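Local coordinates for CELL WALL surface anchor family protein (Streptococcus pneumoniae, PDB 2WW8) that acts as the adhesin of the pneumococcal pilus, probably recognising host cells through an integrin-like metal-binding domain, at residues E186-K191 / T209-T214; R697-P702 / V710-I715. All blocks are in the same frame, centred on the assembly; numbering follows the deposited sequence. Where two conformers were deposited one is given.

Both contacts probably belong to one Ig-like domain assembled from two separate parts of the chain, since strand 203-218 pairs with strand 673-682. Interaction 1 (186-191 with 209-214) closes before the metal-binding parallel-sheet domain begins; interaction 2 (697-702 with 710-715) comes well after it. Their centres lie about 11 Å apart. Each is an antiparallel pairing, of strands 187-196 and 203-218 or 699-701 and 711-712, and they pack face to face: Phe713 on Leu189 and Val210, Leu700 on Val210. Glu186 forms a salt bridge with Arg711, and Lys191 NZ probably hydrogen-bonds to Thr698 OG1. Lys191 is also linked covalently to Asn695, an intramolecular isopeptide bond tying the two chain parts together.

Interaction 1. Residues E186-K191 / T209-T214; sequences EGTLSK and TVSGKT
Strands 187-196 and 203-218 form an antiparallel beta hairpin that packs with the Ig-like part of the chain, probably within one domain; their local axes are 4.7 Å apart. Thr188-Ser211 and Ser190-Thr209 are hydrogen-bonded pairs. In the first, Ser211 N reaches Thr188 O at 3.0 Å, nearly straight at 170°; all four backbone donors of the two pairs stand above the carbonyl plane of their acceptors. Leu189-Val210, the non-hydrogen-bonded pair between them, faces the packed interior. Leu189 CB and Val210 CG2 stay 4.4 Å apart; Phe713 packs on both side chains, and Ile593 and Ile598 of strand 593-601 pack on Val210. Gly187, at a phi of 145°, brings its CA to 3.3 Å from Ser211 O in a CA-H...O contact, close backbone packing where no side chain intervenes. At the looser end beside it, Lys213 lays its CB against Glu186 O; its chain, bent at chi3 (-59°), takes NZ to Pro185 O and weakly to a water that donates to Gly187 O. The opposite face is polar. Thr188, Ser190, Thr209 and Ser211 all hold their hydroxyl oxygen between backbone N and carbonyl carbon, which lines the four up across the strands. Ser190 OG and Thr209 OG1 lie tightest, 2.5 Å apart, though the Thr209 proton has another acceptor within reach. Thr188 and Ser211 are partly exposed, joined by an OG1-OG hydrogen bond of 2.7 Å. One water sits between the two pairs, 2.6 Å from both Thr188 OG1 and Thr209 OG1.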
loop_
_atom_site.group_PDB
_atom_site.type_symbol
_atom_site.label_atom_id
_atom_site.label_comp_id
_atom_site.label_asym_id
_atom_site.label_seq_id
_atom_site.Cartn_x
_atom_site.Cartn_y
_atom_site.Cartn_z
ATOM N N GLU A 186 2.545 -17.060 4.732
ATOM C CA GLU A 186 3.889 -16.648 5.111
ATOM C C GLU A 186 4.040 -15.146 5.385
ATOM O O GLU A 186 5.123 -14.675 5.777
ATOM C CB GLU A 186 4.880 -17.106 4.042
ATOM C CG GLU A 186 5.004 -18.580 3.929
ATOM C CD GLU A 186 3.888 -19.216 3.064
ATOM O OE1 GLU A 186 3.156 -18.506 2.357
ATOM O OE2 GLU A 186 3.774 -20.457 3.102
ATOM N N GLY A 187 2.979 -14.367 5.170
ATOM C CA GLY A 187 3.074 -12.908 5.389
ATOM C C GLY A 187 2.240 -12.177 4.377
ATOM O O GLY A 187 1.038 -12.383 4.326
ATOM N N THR A 188 2.848 -11.312 3.578
ATOM C CA THR A 188 2.089 -10.655 2.519
ATOM C C THR A 188 3.007 -10.518 1.285
ATOM O O THR A 188 4.236 -10.593 1.399
ATOM C CB THR A 188 1.683 -9.233 2.956
ATOM O OG1 THR A 188 2.864 -8.433 2.960
ATOM C CG2 THR A 188 1.016 -9.205 4.370
ATOM N N LEU A 189 2.419 -10.341 0.104
ATOM C CA LEU A 189 3.202 -10.016 -1.057
ATOM C C LEU A 189 2.391 -8.985 -1.838
ATOM O O LEU A 189 1.175 -8.826 -1.579
ATOM C CB LEU A 189 3.624 -11.251 -1.902
ATOM C CG LEU A 189 2.516 -12.206 -2.371
ATOM C CD1 LEU A 189 1.728 -11.523 -3.502
ATOM C CD2 LEU A 189 3.039 -13.559 -2.888
ATOM N N SER A 190 3.069 -8.281 -2.755
ATOM C CA SER A 190 2.384 -7.221 -3.508
ATOM C C SER A 190 3.077 -6.960 -4.814
ATOM O O SER A 190 4.284 -7.097 -4.915
ATOM C CB SER A 190 2.209 -5.927 -2.694
ATOM O OG SER A 190 3.419 -5.169 -2.652
ATOM N N LYS A 191 2.304 -6.568 -5.816
ATOM C CA LYS A 191 2.813 -6.180 -7.122
ATOM C C LYS A 191 1.909 -5.116 -7.715
ATOM O O LYS A 191 0.664 -5.245 -7.701
ATOM C CB LYS A 191 2.840 -7.373 -8.061
ATOM C CG LYS A 191 3.546 -6.968 -9.389
ATOM C CD LYS A 191 3.977 -8.200 -10.178
ATOM C CE LYS A 191 4.454 -7.710 -11.530
ATOM N NZ LYS A 191 4.545 -8.883 -12.423
ATOM N N THR A 209 6.650 -6.198 -3.368
ATOM C CA THR A 209 7.074 -6.260 -1.987
ATOM C C THR A 209 6.761 -7.657 -1.431
ATOM O O THR A 209 5.889 -8.350 -1.968
ATOM C CB THR A 209 6.427 -5.196 -1.087
ATOM O OG1 THR A 209 5.067 -5.539 -0.780
ATOM C CG2 THR A 209 6.500 -3.785 -1.665
ATOM N N VAL A 210 7.490 -8.039 -0.371
ATOM C CA VAL A 210 7.292 -9.302 0.313
ATOM C C VAL A 210 7.565 -8.994 1.785
ATOM O O VAL A 210 8.532 -8.320 2.109
ATOM C CB VAL A 210 8.262 -10.396 -0.179
ATOM C CG1 VAL A 210 8.043 -11.654 0.662
ATOM C CG2 VAL A 210 7.968 -10.735 -1.663
ATOM N N SER A 211 6.680 -9.460 2.655
ATOM C CA SER A 211 6.881 -9.321 4.092
ATOM C C SER A 211 6.658 -10.691 4.699
ATOM O O SER A 211 5.831 -11.491 4.199
ATOM C CB SER A 211 5.913 -8.294 4.654
ATOM O OG SER A 211 4.673 -8.921 4.876
ATOM N N GLY A 212 7.441 -11.001 5.732
ATOM C CA GLY A 212 7.418 -12.345 6.326
ATOM C C GLY A 212 6.589 -12.460 7.602
ATOM O O GLY A 212 5.834 -11.541 8.020
ATOM N N LYS A 213 6.762 -13.606 8.244
ATOM C CA LYS A 213 6.061 -13.904 9.479
ATOM C C LYS A 213 7.007 -14.698 10.392
ATOM O O LYS A 213 7.703 -15.620 9.950
ATOM C CB LYS A 213 4.788 -14.716 9.186
ATOM C CG LYS A 213 3.953 -15.042 10.440
ATOM C CD LYS A 213 2.616 -15.703 10.114
ATOM C CE LYS A 213 1.708 -14.841 9.203
ATOM N NZ LYS A 213 0.426 -15.559 8.818
ATOM N N THR A 214 7.031 -14.344 11.670
ATOM C CA THR A 214 7.744 -15.129 12.652
ATOM C C THR A 214 6.773 -16.141 13.298
ATOM O O THR A 214 5.740 -15.751 13.845
ATOM C CB THR A 214 8.424 -14.188 13.727
ATOM O OG1 THR A 214 9.316 -13.282 13.047
ATOM C CG2 THR A 214 9.239 -15.034 14.716
HETATM O O HOH W 1 -0.328 -13.102 6.796
HETATM O O HOH W 2 3.747 -6.952 0.948
#

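Interaction 2. Residues R697-P702 / V710-I715; sequences RTTLHP and VRDFPI
Arg697 grips Asp712 side-on in a two-pronged salt bridge: NE meets OD1 at 2.7 Å and NH2 meets OD2 at 2.8 Å. Both oxygens use their syn lone pairs, and the guanidinium and carboxylate planes are only 22° apart. The extended Arg697 chain carries its charge there from an exposed position. A water that accepts from Thr698 N lies 2.9 Å from Asp712 OD1, to which it probably donates. The backbone of this antiparallel hairpin, within the Ig-like domain, is joined by three nearly straight bonds, each at 168° or more. Leu700 N donates to Arg711 O at 2.8 Å and Arg711 N to Leu700 O at 2.9 Å, both in the acceptor's carbonyl plane, whereas Phe713 N approaches Thr698 O from 32° above it. Asp712 N and O, pointing away from strand 699-701, are hydrogen-bonded to Asp153 OD2 and Arg182 NH1. Thr698 OG1 is hydrogen-bonded to Gly696 O and probably to Lys191 NZ; its CG2 lies 3.6 Å from Phe713 CD1. On the Asp712 face, Val710 CG1 presses to 3.5 Å from Thr699 CB and also lies over one face of the His701 ring, offset toward its rim. Arg711, bent at chi2, passes Pro702 to pair with Glu186. Strand 699-701 is flanked by strand 593-601 on its other side, strand 711-712 forms the sheet's edge within the chain, and Leu700 and Phe713 pack onto strand 203-218.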
loop_
_atom_site.group_PDB
_atom_site.type_symbol
_atom_site.label_atom_id
_atom_site.label_comp_id
_atom_site.label_asym_id
_atom_site.label_seq_id
_atom_site.Cartn_x
_atom_site.Cartn_y
_atom_site.Cartn_z
ATOM N N ARG A 697 3.727 -15.442 -15.178
ATOM C CA ARG A 697 3.419 -15.919 -13.802
ATOM C C ARG A 697 4.516 -15.494 -12.825
ATOM O O ARG A 697 5.675 -15.968 -12.926
ATOM C CB ARG A 697 3.190 -17.441 -13.794
ATOM C CG ARG A 697 2.810 -17.882 -12.360
ATOM C CD ARG A 697 2.915 -19.375 -12.076
ATOM N NE ARG A 697 2.159 -19.635 -10.845
ATOM C CZ ARG A 697 2.019 -20.847 -10.305
ATOM N NH1 ARG A 697 2.629 -21.883 -10.872
ATOM N NH2 ARG A 697 1.289 -21.025 -9.197
ATOM N N THR A 698 4.143 -14.606 -11.895
ATOM C CA THR A 698 5.011 -14.057 -10.863
ATOM C C THR A 698 4.872 -14.740 -9.508
ATOM O O THR A 698 3.777 -14.794 -8.993
ATOM C CB THR A 698 4.796 -12.527 -10.742
ATOM O OG1 THR A 698 4.906 -11.949 -12.046
ATOM C CG2 THR A 698 5.937 -11.886 -9.927
ATOM N N THR A 699 5.943 -15.267 -8.927
ATOM C CA THR A 699 5.807 -16.215 -7.803
ATOM C C THR A 699 6.793 -15.876 -6.706
ATOM O O THR A 699 7.891 -15.323 -6.941
ATOM C CB THR A 699 5.972 -17.715 -8.235
ATOM O OG1 THR A 699 7.302 -17.959 -8.749
ATOM C CG2 THR A 699 4.990 -18.045 -9.377
ATOM N N LEU A 700 6.378 -16.225 -5.495
ATOM C CA LEU A 700 7.283 -16.290 -4.363
ATOM C C LEU A 700 7.390 -17.754 -3.950
ATOM O O LEU A 700 6.345 -18.426 -3.732
ATOM C CB LEU A 700 6.673 -15.482 -3.204
ATOM C CG LEU A 700 7.369 -15.703 -1.839
ATOM C CD1 LEU A 700 8.807 -15.198 -1.880
ATOM C CD2 LEU A 700 6.554 -15.018 -0.713
ATOM N N HIS A 701 8.613 -18.279 -3.866
ATOM C CA HIS A 701 8.815 -19.565 -3.174
ATOM C C HIS A 701 9.304 -19.098 -1.797
ATOM O O HIS A 701 10.429 -18.630 -1.712
ATOM C CB HIS A 701 9.909 -20.442 -3.807
ATOM C CG HIS A 701 9.487 -21.082 -5.094
ATOM N ND1 HIS A 701 9.392 -20.381 -6.277
ATOM C CD2 HIS A 701 9.144 -22.360 -5.388
ATOM C CE1 HIS A 701 8.992 -21.192 -7.245
ATOM N NE2 HIS A 701 8.858 -22.406 -6.736
ATOM N N PRO A 702 8.475 -19.229 -0.731
ATOM C CA PRO A 702 8.946 -18.738 0.567
ATOM C C PRO A 702 10.193 -19.447 1.077
ATOM O O PRO A 702 10.912 -18.856 1.870
ATOM C CB PRO A 702 7.765 -19.071 1.538
ATOM C CG PRO A 702 6.574 -19.053 0.641
ATOM C CD PRO A 702 7.079 -19.689 -0.661
ATOM N N VAL A 710 4.414 -22.476 -3.643
ATOM C CA VAL A 710 4.512 -21.383 -4.561
ATOM C C VAL A 710 3.311 -20.494 -4.277
ATOM O O VAL A 710 2.156 -20.946 -4.186
ATOM C CB VAL A 710 4.403 -21.878 -6.005
ATOM C CG1 VAL A 710 4.968 -20.812 -6.883
ATOM C CG2 VAL A 710 5.239 -23.086 -6.162
ATOM N N ARG A 711 3.593 -19.214 -4.125
ATOM C CA ARG A 711 2.543 -18.215 -3.994
ATOM C C ARG A 711 2.601 -17.206 -5.166
ATOM O O ARG A 711 3.654 -16.634 -5.393
ATOM C CB ARG A 711 2.727 -17.423 -2.683
ATOM C CG ARG A 711 3.061 -18.250 -1.397
ATOM C CD ARG A 711 1.955 -19.236 -1.171
ATOM N NE ARG A 711 2.051 -19.888 0.132
ATOM C CZ ARG A 711 1.609 -21.111 0.363
ATOM N NH1 ARG A 711 1.093 -21.826 -0.634
ATOM N NH2 ARG A 711 1.708 -21.642 1.575
ATOM N N ASP A 712 1.479 -16.971 -5.848
ATOM C CA ASP A 712 1.350 -16.010 -6.926
ATOM C C ASP A 712 1.225 -14.559 -6.446
ATOM O O ASP A 712 0.515 -14.263 -5.504
ATOM C CB ASP A 712 0.144 -16.343 -7.826
ATOM C CG ASP A 712 0.416 -17.555 -8.692
ATOM O OD1 ASP A 712 1.234 -17.383 -9.620
ATOM O OD2 ASP A 712 -0.083 -18.681 -8.396
ATOM N N PHE A 713 1.915 -13.669 -7.144
ATOM C CA PHE A 713 1.675 -12.232 -7.074
ATOM C C PHE A 713 0.524 -11.837 -8.017
ATOM O O PHE A 713 0.355 -12.427 -9.102
ATOM C CB PHE A 713 2.935 -11.492 -7.601
ATOM C CG PHE A 713 4.074 -11.464 -6.620
ATOM C CD1 PHE A 713 4.971 -12.517 -6.533
ATOM C CD2 PHE A 713 4.324 -10.297 -5.900
ATOM C CE1 PHE A 713 6.053 -12.441 -5.632
ATOM C CE2 PHE A 713 5.376 -10.194 -5.018
ATOM C CZ PHE A 713 6.249 -11.270 -4.893
ATOM N N PRO A 714 -0.209 -10.768 -7.680
ATOM C CA PRO A 714 -1.226 -10.317 -8.643
ATOM C C PRO A 714 -0.578 -9.520 -9.806
ATOM O O PRO A 714 0.570 -9.117 -9.640
ATOM C CB PRO A 714 -2.110 -9.412 -7.786
ATOM C CG PRO A 714 -1.173 -8.849 -6.755
ATOM C CD PRO A 714 -0.171 -9.940 -6.458
ATOM N N ILE A 715 -1.236 -9.329 -10.962
ATOM C CA ILE A 715 -0.559 -8.832 -12.182
ATOM C C ILE A 715 -1.232 -7.593 -12.854
ATOM O O ILE A 715 -2.383 -7.687 -13.270
ATOM C CB ILE A 715 -0.491 -9.941 -13.286
ATOM C CG1 ILE A 715 -0.078 -11.300 -12.720
ATOM C CG2 ILE A 715 0.509 -9.552 -14.355
ATOM C CD1 ILE A 715 1.370 -11.287 -12.390
HETATM O O HOH W 3 1.414 -14.709 -10.831
#